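Local coordinates for probable leucine/isoleucine/valine-binding protein (PDB 4KV7), which probably binds a small ligand, perhaps leucine, isoleucine or valine, in the manner of periplasmic binding proteins, at residues A[15-20]-A[56-61]; A[220-225]-A[245-250]; A[280-285]-A[341-346]. The protein carries 1 engineered substitution. All blocks are in the same frame, centred on the assembly; numbering follows the deposited sequence. Where two conformers were deposited one is given.

Contact 1. Residues A[15-20]-A[56-61]; sequences AQLLKF and SKTLKL
Backbone bonding accounts for most of the pairing between residues 15-20 and 56-61. Five amide-to-carbonyl hydrogen bonds join the two edges; Gln16, Leu18 and Phe20 give their N-H groups in turn to the carbonyls of Ser56, Thr58 and Lys60. Leu18 N sits 2.7 Å from Thr58 O, and Phe20 N approaches Lys60 O almost along the C=O axis. The return bonds, from Thr58 N to Gln16 O and from Lys60 N to Leu18 O, reach their carbonyls from above the carbonyl plane; the Lys60 bond is also the most bent. The CA-H groups of Leu17 and Lys19 lean on the carbonyls that receive the neighbouring amides.

These in-register parallel strands, inclined by 25°, are the two strands of the first beta-alpha-beta unit of the periplasmic binding protein fold. Helix 31-50 makes the crossover and meets Leu59 and Leu61 on the face they share with Leu18 and Phe20.

On that face the apolar contacts are narrow. Leu59 CD2 comes to the edge of the Phe20 ring, near its plane, 3.7 Å from CE2. The Leu18 side chain crosses that of Lys57 obliquely, CD1 lying 3.9 Å from Lys57 CB, at the aliphatic root of the lysine. On the opposite face, Leu17, its CG anti to the backbone N (chi1 -176°), rests CD1 on Thr58 O and against Thr58 CG2 and Lys60 CB.

One polar side-chain bond is added at the start of the strands. Lys57 bends at chi2 (-58°) to run alongside the extended Gln16, and its NZ donates to Gln16 OE1 at 2.6 Å in the carbonyl plane.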
# COMPACT_ATOMS: atom_id res chain seq x y z
N ALA A 15 -25.84 0.03 -21.98
CA ALA A 15 -24.66 0.31 -21.18
C ALA A 15 -23.78 -0.93 -21.16
O ALA A 15 -24.27 -2.04 -20.94
CB ALA A 15 -25.06 0.72 -19.78
N GLN A 16 -22.49 -0.76 -21.39
CA GLN A 16 -21.57 -1.88 -21.33
C GLN A 16 -21.07 -2.05 -19.91
O GLN A 16 -20.58 -1.11 -19.29
CB GLN A 16 -20.37 -1.70 -22.27
CG GLN A 16 -19.44 -2.90 -22.28
CD GLN A 16 -18.08 -2.61 -22.89
OE1 GLN A 16 -17.78 -1.48 -23.26
NE2 GLN A 16 -17.23 -3.63 -22.98
N LEU A 17 -21.20 -3.27 -19.40
CA LEU A 17 -20.71 -3.60 -18.07
C LEU A 17 -19.19 -3.78 -18.11
O LEU A 17 -18.68 -4.60 -18.88
CB LEU A 17 -21.39 -4.88 -17.57
CG LEU A 17 -21.03 -5.29 -16.15
CD1 LEU A 17 -21.54 -4.26 -15.15
CD2 LEU A 17 -21.58 -6.68 -15.83
N LEU A 18 -18.48 -3.01 -17.29
CA LEU A 18 -17.03 -3.14 -17.18
C LEU A 18 -16.69 -3.75 -15.83
O LEU A 18 -16.78 -3.08 -14.80
CB LEU A 18 -16.36 -1.77 -17.33
CG LEU A 18 -16.69 -0.97 -18.59
CD1 LEU A 18 -15.96 0.37 -18.58
CD2 LEU A 18 -16.34 -1.77 -19.84
N LYS A 19 -16.32 -5.03 -15.84
CA LYS A 19 -16.03 -5.76 -14.61
C LYS A 19 -14.55 -5.72 -14.24
O LYS A 19 -13.69 -6.10 -15.04
CB LYS A 19 -16.48 -7.22 -14.74
CG LYS A 19 -17.99 -7.40 -14.80
CD LYS A 19 -18.39 -8.87 -15.00
CE LYS A 19 -17.97 -9.37 -16.36
NZ LYS A 19 -18.42 -10.78 -16.61
N PHE A 20 -14.28 -5.28 -13.03
CA PHE A 20 -12.93 -5.31 -12.48
C PHE A 20 -12.90 -6.23 -11.28
O PHE A 20 -13.88 -6.33 -10.55
CB PHE A 20 -12.49 -3.89 -12.13
CG PHE A 20 -12.37 -3.02 -13.34
CD1 PHE A 20 -11.28 -3.15 -14.18
CD2 PHE A 20 -13.38 -2.15 -13.70
CE1 PHE A 20 -11.17 -2.40 -15.32
CE2 PHE A 20 -13.28 -1.38 -14.85
CZ PHE A 20 -12.17 -1.51 -15.67
N SER A 56 -22.55 5.63 -20.87
CA SER A 56 -22.98 4.31 -21.34
C SER A 56 -22.06 3.16 -20.92
O SER A 56 -21.99 2.14 -21.61
CB SER A 56 -23.20 4.31 -22.85
OG SER A 56 -24.20 5.25 -23.21
N LYS A 57 -21.36 3.34 -19.81
CA LYS A 57 -20.55 2.28 -19.21
C LYS A 57 -21.00 2.11 -17.77
O LYS A 57 -21.32 3.08 -17.10
CB LYS A 57 -19.06 2.62 -19.23
CG LYS A 57 -18.47 2.87 -20.60
CD LYS A 57 -18.65 1.69 -21.54
CE LYS A 57 -18.04 2.00 -22.90
NZ LYS A 57 -18.40 1.00 -23.95
N THR A 58 -21.00 0.86 -17.31
CA THR A 58 -21.29 0.58 -15.90
C THR A 58 -20.09 -0.10 -15.26
O THR A 58 -19.67 -1.18 -15.70
CB THR A 58 -22.52 -0.33 -15.76
OG1 THR A 58 -23.66 0.31 -16.34
CG2 THR A 58 -22.78 -0.63 -14.29
N LEU A 59 -19.53 0.53 -14.24
CA LEU A 59 -18.39 -0.03 -13.53
C LEU A 59 -18.88 -1.00 -12.48
O LEU A 59 -19.86 -0.73 -11.78
CB LEU A 59 -17.61 1.09 -12.86
CG LEU A 59 -16.93 2.08 -13.81
CD1 LEU A 59 -16.52 3.34 -13.05
CD2 LEU A 59 -15.72 1.44 -14.48
N LYS A 60 -18.20 -2.13 -12.36
CA LYS A 60 -18.54 -3.11 -11.33
C LYS A 60 -17.25 -3.68 -10.78
O LYS A 60 -16.36 -4.06 -11.54
CB LYS A 60 -19.40 -4.23 -11.90
CG LYS A 60 -19.80 -5.28 -10.86
CD LYS A 60 -20.64 -6.40 -11.48
CE LYS A 60 -21.04 -7.44 -10.44
NZ LYS A 60 -22.03 -6.89 -9.47
N LEU A 61 -17.15 -3.73 -9.46
CA LEU A 61 -16.01 -4.37 -8.80
C LEU A 61 -16.45 -5.69 -8.20
O LEU A 61 -17.39 -5.73 -7.41
CB LEU A 61 -15.47 -3.47 -7.69
CG LEU A 61 -14.24 -4.02 -6.96
CD1 LEU A 61 -13.01 -3.99 -7.87
CD2 LEU A 61 -13.96 -3.21 -5.69

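Contact 2. Residues A[220-225]-A[245-250]; sequences VIMVGT and FLAVSF
Strands 219-223 and 244-247 are parallel neighbours in the mixed sheet of one lobe, joined by helix 226-238 in a beta-alpha-beta crossover of the kind from which periplasmic binding proteins are built. Three hydrogen bonds pass between residues 220-225 and 245-250. Leu246 N donates to Val220 O in the carbonyl plane, while Leu246 O receives Met222 N at 2.7 Å, nearly along the C=O axis, so both polar backbone atoms of Leu246 are satisfied by one strand. The third bond, Val248 N to Met222 O, lengthens to 3.2 Å but stays straight (174°) as the strands part. The other edge of strand 219-223 is also occupied: Ile221 and Val223 bond to backbone of strand 159-164.

Beyond the strand ends, side chains from other parts of the chain supply the partners. Tyr168 OH bonds Gly224 O, Tyr196 OH bonds Thr225 N, and Glu141 holds Ser249 OG. Phe250 also meets the rings of Tyr68, Phe116 and Tyr168, and a bound formic acid molecule, probably from the crystallisation liquor, lies about 3 Å from its side chain, as such molecules often do in pockets.

Met222, present as selenomethionine, bends at chi3 (-55°), placing CE 3.7 Å from Ala247 CB and SE obliquely beside the Phe245 ring in a Met-aromatic contact. Thr225 CG2 meets the edge of the Phe250 ring, 3.6 Å from CE1.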
# COMPACT_ATOMS: atom_id res chain seq x y z
N VAL A 220 13.53 1.42 15.23
CA VAL A 220 13.01 0.15 14.75
C VAL A 220 12.07 0.41 13.60
O VAL A 220 11.03 1.06 13.75
CB VAL A 220 12.29 -0.64 15.86
CG1 VAL A 220 11.66 -1.90 15.31
CG2 VAL A 220 13.25 -0.98 16.99
N ILE A 221 12.45 -0.09 12.43
CA ILE A 221 11.64 -0.02 11.22
C ILE A 221 10.73 -1.23 11.18
O ILE A 221 11.18 -2.39 11.21
CB ILE A 221 12.55 0.07 9.96
CG1 ILE A 221 13.26 1.43 9.95
CG2 ILE A 221 11.73 -0.10 8.69
CD1 ILE A 221 14.39 1.57 8.92
N MSE A 222 9.43 -0.96 11.14
CA MSE A 222 8.40 -2.00 11.21
C MSE A 222 7.84 -2.30 9.83
O MSE A 222 7.22 -1.44 9.18
CB MSE A 222 7.28 -1.57 12.15
CG MSE A 222 7.77 -1.24 13.55
SE MSE A 222 6.39 -0.87 14.86
CE MSE A 222 5.47 0.54 13.90
N VAL A 223 8.08 -3.53 9.39
CA VAL A 223 7.59 -4.00 8.10
C VAL A 223 6.57 -5.10 8.42
O VAL A 223 6.85 -6.29 8.36
CB VAL A 223 8.75 -4.53 7.21
CG1 VAL A 223 8.23 -4.85 5.83
CG2 VAL A 223 9.90 -3.52 7.14
N GLY A 224 5.38 -4.65 8.83
CA GLY A 224 4.37 -5.55 9.33
C GLY A 224 2.99 -5.01 9.09
O GLY A 224 2.81 -4.15 8.23
N THR A 225 2.01 -5.52 9.83
CA THR A 225 0.65 -5.00 9.78
C THR A 225 0.26 -4.43 11.14
O THR A 225 0.93 -4.69 12.15
CB THR A 225 -0.36 -6.07 9.37
OG1 THR A 225 -0.24 -7.18 10.27
CG2 THR A 225 -0.08 -6.53 7.92
N PHE A 245 10.08 4.32 16.64
CA PHE A 245 9.42 3.36 15.76
C PHE A 245 9.06 4.03 14.45
O PHE A 245 8.59 5.17 14.45
CB PHE A 245 8.17 2.79 16.42
CG PHE A 245 8.46 1.86 17.57
CD1 PHE A 245 8.94 0.58 17.33
CD2 PHE A 245 8.25 2.26 18.88
CE1 PHE A 245 9.21 -0.28 18.37
CE2 PHE A 245 8.51 1.40 19.93
CZ PHE A 245 8.99 0.12 19.66
N LEU A 246 9.29 3.33 13.35
CA LEU A 246 8.92 3.84 12.03
C LEU A 246 8.15 2.76 11.29
O LEU A 246 8.66 1.65 11.11
CB LEU A 246 10.15 4.21 11.19
CG LEU A 246 11.10 5.24 11.82
CD1 LEU A 246 12.24 4.58 12.59
CD2 LEU A 246 11.64 6.18 10.75
N ALA A 247 6.95 3.09 10.83
CA ALA A 247 6.08 2.13 10.15
C ALA A 247 6.08 2.39 8.65
O ALA A 247 5.92 3.54 8.22
CB ALA A 247 4.67 2.26 10.69
N VAL A 248 6.24 1.34 7.86
CA VAL A 248 6.05 1.51 6.42
C VAL A 248 4.56 1.67 6.11
O VAL A 248 3.69 1.42 6.95
CB VAL A 248 6.66 0.36 5.58
CG1 VAL A 248 8.17 0.27 5.82
CG2 VAL A 248 5.98 -0.96 5.85
N SER A 249 4.28 2.06 4.87
CA SER A 249 2.93 2.35 4.42
C SER A 249 1.92 1.24 4.71
O SER A 249 0.79 1.50 5.15
CB SER A 249 2.97 2.62 2.92
OG SER A 249 3.51 1.49 2.26
N PHE A 250 2.33 0.01 4.45
CA PHE A 250 1.47 -1.15 4.50
C PHE A 250 0.97 -1.45 5.91
O PHE A 250 -0.04 -2.12 6.06
CB PHE A 250 2.23 -2.37 3.94
CG PHE A 250 1.38 -3.59 3.71
CD1 PHE A 250 1.18 -4.53 4.72
CD2 PHE A 250 0.81 -3.83 2.47
CE1 PHE A 250 0.41 -5.65 4.50
CE2 PHE A 250 0.03 -4.94 2.25
CZ PHE A 250 -0.18 -5.86 3.27

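Contact 3. Residues A[280-285]-A[341-346]; sequences LPLVRE and IGLGAP
Leu282, in the first turn of helix 281-293, has the most surface buried against the loop 341-346, and both its backbone and its side chain take part. Its N-H donates to Gly342 O at 3.0 Å. The bond is straight at the hydrogen (166°), but the donor stands above the carbonyl plane. With CG anti to the backbone N (chi1 179°), the side chain lies alongside Ile341 and Leu343, pointing the same way as both. CD1 does most of the touching: it lies 3.5 Å from Ile341 CD1 and 3.8 Å from Leu343 CG. Leu304 and Ile308 of helix 301-319 also meet this leucine, so the loop and that helix share it.

Leu343 carries the next largest share. Its CB points away from the helix, yet CG and CD2 return to the Leu282 methyls, and its carbonyl oxygen rests 3.3 Å from Leu280 CD1.

Gly342 lets the loop backbone approach this closely. It adopts positive phi (92°), a conformation that favours glycine, and the place a CB would take is already filled by Leu282 N, with Pro281 CB close by. Its oxygen also sits 3.4 Å from Pro281 CD.

A water donates to both Glu285 OE1 and Ile341 O, bridging helix to loop, while the same carboxylate oxygen forms a salt bridge with Arg311. Capturing a loop carbonyl at a helix start, where first-turn amides have no carbonyl of their own helix to bond, implies an interaction probably favoured by the helix dipole, with Arg311 likely to keep Glu285 ionised.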
# COMPACT_ATOMS: atom_id res chain seq x y z
N LEU A 280 -4.41 19.61 -1.64
CA LEU A 280 -4.08 19.27 -3.02
C LEU A 280 -5.39 18.93 -3.74
O LEU A 280 -6.26 18.27 -3.16
CB LEU A 280 -3.15 18.06 -3.07
CG LEU A 280 -1.69 18.31 -2.72
CD1 LEU A 280 -0.99 16.98 -2.49
CD2 LEU A 280 -1.00 19.09 -3.83
N PRO A 281 -5.53 19.34 -5.01
CA PRO A 281 -6.81 19.14 -5.70
C PRO A 281 -7.32 17.69 -5.68
O PRO A 281 -8.51 17.47 -5.47
CB PRO A 281 -6.52 19.60 -7.13
CG PRO A 281 -5.45 20.63 -6.96
CD PRO A 281 -4.58 20.13 -5.83
N LEU A 282 -6.44 16.72 -5.89
CA LEU A 282 -6.86 15.32 -5.86
C LEU A 282 -7.42 14.94 -4.50
O LEU A 282 -8.41 14.21 -4.41
CB LEU A 282 -5.71 14.37 -6.21
CG LEU A 282 -6.06 12.87 -6.19
CD1 LEU A 282 -5.21 12.15 -7.18
CD2 LEU A 282 -5.89 12.21 -4.81
N VAL A 283 -6.76 15.41 -3.45
CA VAL A 283 -7.19 15.04 -2.10
C VAL A 283 -8.53 15.66 -1.76
O VAL A 283 -9.36 15.01 -1.13
CB VAL A 283 -6.12 15.38 -1.05
CG1 VAL A 283 -6.61 14.99 0.33
CG2 VAL A 283 -4.82 14.65 -1.36
N ARG A 284 -8.78 16.89 -2.19
CA ARG A 284 -10.09 17.50 -1.99
C ARG A 284 -11.17 16.70 -2.72
O ARG A 284 -12.27 16.49 -2.20
CB ARG A 284 -10.10 18.96 -2.44
CG ARG A 284 -9.06 19.81 -1.75
CD ARG A 284 -9.25 21.28 -2.06
NE ARG A 284 -9.21 21.58 -3.49
CZ ARG A 284 -8.82 22.75 -4.01
NH1 ARG A 284 -8.42 23.74 -3.22
NH2 ARG A 284 -8.83 22.94 -5.32
N GLU A 285 -10.83 16.22 -3.91
CA GLU A 285 -11.74 15.39 -4.70
C GLU A 285 -12.00 14.04 -4.03
O GLU A 285 -13.12 13.54 -4.03
CB GLU A 285 -11.19 15.23 -6.13
CG GLU A 285 -11.34 16.50 -6.97
CD GLU A 285 -10.39 16.59 -8.17
OE1 GLU A 285 -9.53 15.71 -8.35
OE2 GLU A 285 -10.51 17.56 -8.93
N ILE A 341 -2.77 14.35 -11.97
CA ILE A 341 -4.11 14.13 -11.43
C ILE A 341 -4.37 14.97 -10.19
O ILE A 341 -5.30 14.70 -9.43
CB ILE A 341 -4.43 12.64 -11.14
CG1 ILE A 341 -3.39 12.03 -10.19
CG2 ILE A 341 -4.50 11.84 -12.43
CD1 ILE A 341 -3.66 10.55 -9.88
N GLY A 342 -3.55 15.99 -9.97
CA GLY A 342 -3.77 16.90 -8.85
C GLY A 342 -3.05 16.53 -7.57
O GLY A 342 -3.48 16.93 -6.48
N LEU A 343 -1.95 15.78 -7.69
CA LEU A 343 -1.14 15.36 -6.55
C LEU A 343 -0.01 16.33 -6.23
O LEU A 343 0.70 16.16 -5.23
CB LEU A 343 -0.55 13.98 -6.81
CG LEU A 343 -1.54 12.85 -6.59
CD1 LEU A 343 -0.97 11.54 -7.08
CD2 LEU A 343 -1.90 12.76 -5.12
N GLY A 344 0.17 17.34 -7.07
CA GLY A 344 1.21 18.33 -6.84
C GLY A 344 2.48 18.06 -7.62
O GLY A 344 3.32 18.94 -7.79
N ALA A 345 2.62 16.82 -8.09
CA ALA A 345 3.75 16.42 -8.92
C ALA A 345 3.30 15.37 -9.92
O ALA A 345 2.40 14.57 -9.63
CB ALA A 345 4.88 15.88 -8.05
N PRO A 346 3.91 15.36 -11.12
CA PRO A 346 3.45 14.46 -12.18
C PRO A 346 3.71 12.99 -11.90
O PRO A 346 4.66 12.61 -11.21
CB PRO A 346 4.25 14.92 -13.40
CG PRO A 346 5.48 15.52 -12.83
CD PRO A 346 5.04 16.20 -11.57
O HOH W 1 -7.39 15.93 -9.84

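Overall arrangement
The three contacts sample different depths of one binding-protein fold. Contact 2 is core, with every touching residue buried, whereas contact 1 lies at the surface on the opposite side of the chain's centre and contact 3 is partly buried. Contacts 1 and 2 repeat one design, two parallel strands joined through a helix, in separate sheets whose contact centres are 37 Å apart. Their side chains differ with place: lysines and a glutamine accompany the leucines at the surface, aromatic and aliphatic groups fill the interior. Contact 3 instead joins a helix start to an irregular loop, with one direct hydrogen bond and a water bridge. None touches another.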